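Local coordinates for protein phenylacetate-coenzyme A ligase (Bacteroides vulgatus, PDB 3LAX) that is a member of the AMP-binding enzyme family, represented here by a fragment covering its C-terminal domain, at residues 30-35 with 49-54. Sequence-based numbering, arbitrary orientation.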
loop_
_atom_site.group_PDB
_atom_site.type_symbol
_atom_site.label_atom_id
_atom_site.label_comp_id
_atom_site.label_asym_id
_atom_site.label_seq_id
_atom_site.Cartn_x
_atom_site.Cartn_y
_atom_site.Cartn_z
ATOM N N GLY A 30 2.245 5.983 9.738
ATOM C CA GLY A 30 3.198 5.145 10.452
ATOM C C GLY A 30 4.051 4.374 9.451
ATOM O O GLY A 30 3.848 4.486 8.243
ATOM N N SER A 31 4.982 3.571 9.945
ATOM C CA SER A 31 5.881 2.832 9.060
ATOM C C SER A 31 5.313 1.493 8.615
ATOM O O SER A 31 5.874 0.846 7.742
ATOM C CB SER A 31 7.210 2.572 9.761
ATOM O OG SER A 31 7.028 1.638 10.805
ATOM N N ASP A 32 4.209 1.061 9.212
ATOM C CA ASP A 32 3.645 -0.230 8.860
ATOM C C ASP A 32 2.602 -0.151 7.773
ATOM O O ASP A 32 1.685 0.671 7.824
ATOM C CB ASP A 32 3.088 -0.930 10.098
ATOM C CG ASP A 32 4.174 -1.250 11.086
ATOM O OD1 ASP A 32 4.987 -2.151 10.776
ATOM O OD2 ASP A 32 4.249 -0.574 12.136
ATOM N N TYR A 33 2.762 -1.016 6.779
ATOM C CA TYR A 33 1.896 -1.060 5.624
ATOM C C TYR A 33 1.769 -2.517 5.199
ATOM O O TYR A 33 2.570 -3.383 5.606
ATOM C CB TYR A 33 2.497 -0.234 4.481
ATOM C CG TYR A 33 3.791 -0.828 3.967
ATOM C CD1 TYR A 33 3.798 -1.649 2.858
ATOM C CD2 TYR A 33 4.998 -0.576 4.606
ATOM C CE1 TYR A 33 4.982 -2.210 2.387
ATOM C CE2 TYR A 33 6.186 -1.123 4.144
ATOM C CZ TYR A 33 6.166 -1.944 3.038
ATOM O OH TYR A 33 7.342 -2.508 2.576
ATOM N N LEU A 34 0.753 -2.795 4.398
ATOM C CA LEU A 34 0.545 -4.136 3.881
ATOM C C LEU A 34 0.007 -4.034 2.473
ATOM O O LEU A 34 -0.981 -3.354 2.232
ATOM C CB LEU A 34 -0.458 -4.888 4.753
ATOM C CG LEU A 34 -0.783 -6.306 4.286
ATOM C CD1 LEU A 34 0.466 -7.178 4.307
ATOM C CD2 LEU A 34 -1.890 -6.901 5.151
ATOM N N ILE A 35 0.689 -4.689 1.539
ATOM C CA ILE A 35 0.269 -4.713 0.155
ATOM C C ILE A 35 -0.453 -6.036 -0.059
ATOM O O ILE A 35 0.131 -7.099 0.146
ATOM C CB ILE A 35 1.494 -4.663 -0.784
ATOM C CG1 ILE A 35 2.322 -3.389 -0.553
ATOM C CG2 ILE A 35 1.072 -4.776 -2.230
ATOM C CD1 ILE A 35 3.745 -3.470 -1.141
ATOM N N GLU A 49 -2.664 -0.968 2.200
ATOM C CA GLU A 49 -3.119 -0.477 3.500
ATOM C C GLU A 49 -1.921 0.118 4.223
ATOM O O GLU A 49 -0.827 -0.447 4.212
ATOM C CB GLU A 49 -3.676 -1.617 4.342
ATOM C CG GLU A 49 -5.029 -2.119 3.888
ATOM C CD GLU A 49 -5.475 -3.347 4.649
ATOM O OE1 GLU A 49 -4.792 -4.390 4.566
ATOM O OE2 GLU A 49 -6.510 -3.270 5.342
ATOM N N VAL A 50 -2.111 1.268 4.848
ATOM C CA VAL A 50 -1.041 1.855 5.638
ATOM C C VAL A 50 -1.621 2.477 6.892
ATOM O O VAL A 50 -2.684 3.105 6.865
ATOM C CB VAL A 50 -0.182 2.876 4.838
ATOM C CG1 VAL A 50 -1.049 3.949 4.210
ATOM C CG2 VAL A 50 0.899 3.489 5.728
ATOM N N GLU A 51 -0.926 2.261 7.999
ATOM C CA GLU A 51 -1.369 2.810 9.270
ATOM C C GLU A 51 -1.164 4.308 9.323
ATOM O O GLU A 51 -0.131 4.838 8.888
ATOM C CB GLU A 51 -0.617 2.165 10.429
ATOM C CG GLU A 51 -0.970 0.728 10.633
ATOM C CD GLU A 51 -0.414 0.160 11.928
ATOM O OE1 GLU A 51 0.209 0.912 12.707
ATOM O OE2 GLU A 51 -0.597 -1.053 12.164
ATOM N N LEU A 52 -2.145 4.988 9.903
ATOM C CA LEU A 52 -1.990 6.389 10.221
ATOM C C LEU A 52 -1.045 6.546 11.397
ATOM O O LEU A 52 -0.941 5.658 12.261
ATOM C CB LEU A 52 -3.344 6.986 10.583
ATOM C CG LEU A 52 -4.338 7.061 9.427
ATOM C CD1 LEU A 52 -5.736 7.337 9.972
ATOM C CD2 LEU A 52 -3.919 8.135 8.427
ATOM N N SER A 53 -0.353 7.677 11.433
ATOM C CA SER A 53 0.413 8.050 12.607
ATOM C C SER A 53 -0.551 8.324 13.762
ATOM O O SER A 53 -1.671 8.790 13.539
ATOM C CB SER A 53 1.203 9.324 12.325
ATOM O OG SER A 53 1.770 9.807 13.526
ATOM N N GLN A 54 -0.130 8.047 14.991
ATOM C CA GLN A 54 -0.984 8.378 16.133
ATOM C C GLN A 54 -1.168 9.881 16.240
ATOM O O GLN A 54 -2.064 10.340 16.934
ATOM C CB GLN A 54 -0.442 7.807 17.446
ATOM C CG GLN A 54 0.968 8.226 17.776
ATOM C CD GLN A 54 1.983 7.205 17.313
ATOM O OE1 GLN A 54 2.061 6.887 16.123
ATOM N NE2 GLN A 54 2.760 6.674 18.253
HETATM O O HOH W 1 2.925 1.905 12.014
HETATM O O HOH W 2 -3.535 -4.673 2.127
#
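Antiparallel strand pairing joins Asp-32, Tyr-33 and Leu-34 to Glu-49, Val-50 and Glu-51, where the open ends of the 32-40/43-52 hairpin meet in the middle of the mixed sheet. Leu-34 and Glu-49 are a hydrogen-bonded pair, linked by Leu-34 N to Glu-49 O (2.8 Å) and Glu-49 N to Leu-34 O (2.9 Å). Tyr-33 and Val-50 form a non-hydrogen-bonded pair, their CB atoms 4.1 Å apart on the face toward helix 16-24. CG of Tyr-33 lies between the backbone N and carbonyl carbon (chi1 66°); the ring beyond it leads away from the 49-54 strand, and its OH is hydrogen-bonded to Glu-20. Glu-51 N bonds Asp-32 O almost straight (3.1 Å, 177° at the hydrogen). Beyond the corner at Ser-31, Gly-30 N reaches Glu-51 O (2.8 Å) from above the carbonyl plane. On the other face, Leu-34 and Glu-49 run side by side, a water bridging Leu-34 O and Glu-49 OE1. Asp-32 OD2 and Glu-51 OE1 stand 4.3 Å apart; a second water donates to both. Asp-32 OD1 is salt-bridged to Arg-101 and Glu-51 OE2 to Lys-94, while OE1 also accepts from Gly-90 N; these probably offset the repulsion, allowing two carboxylates to sit together on the face of Leu-34 and Glu-49.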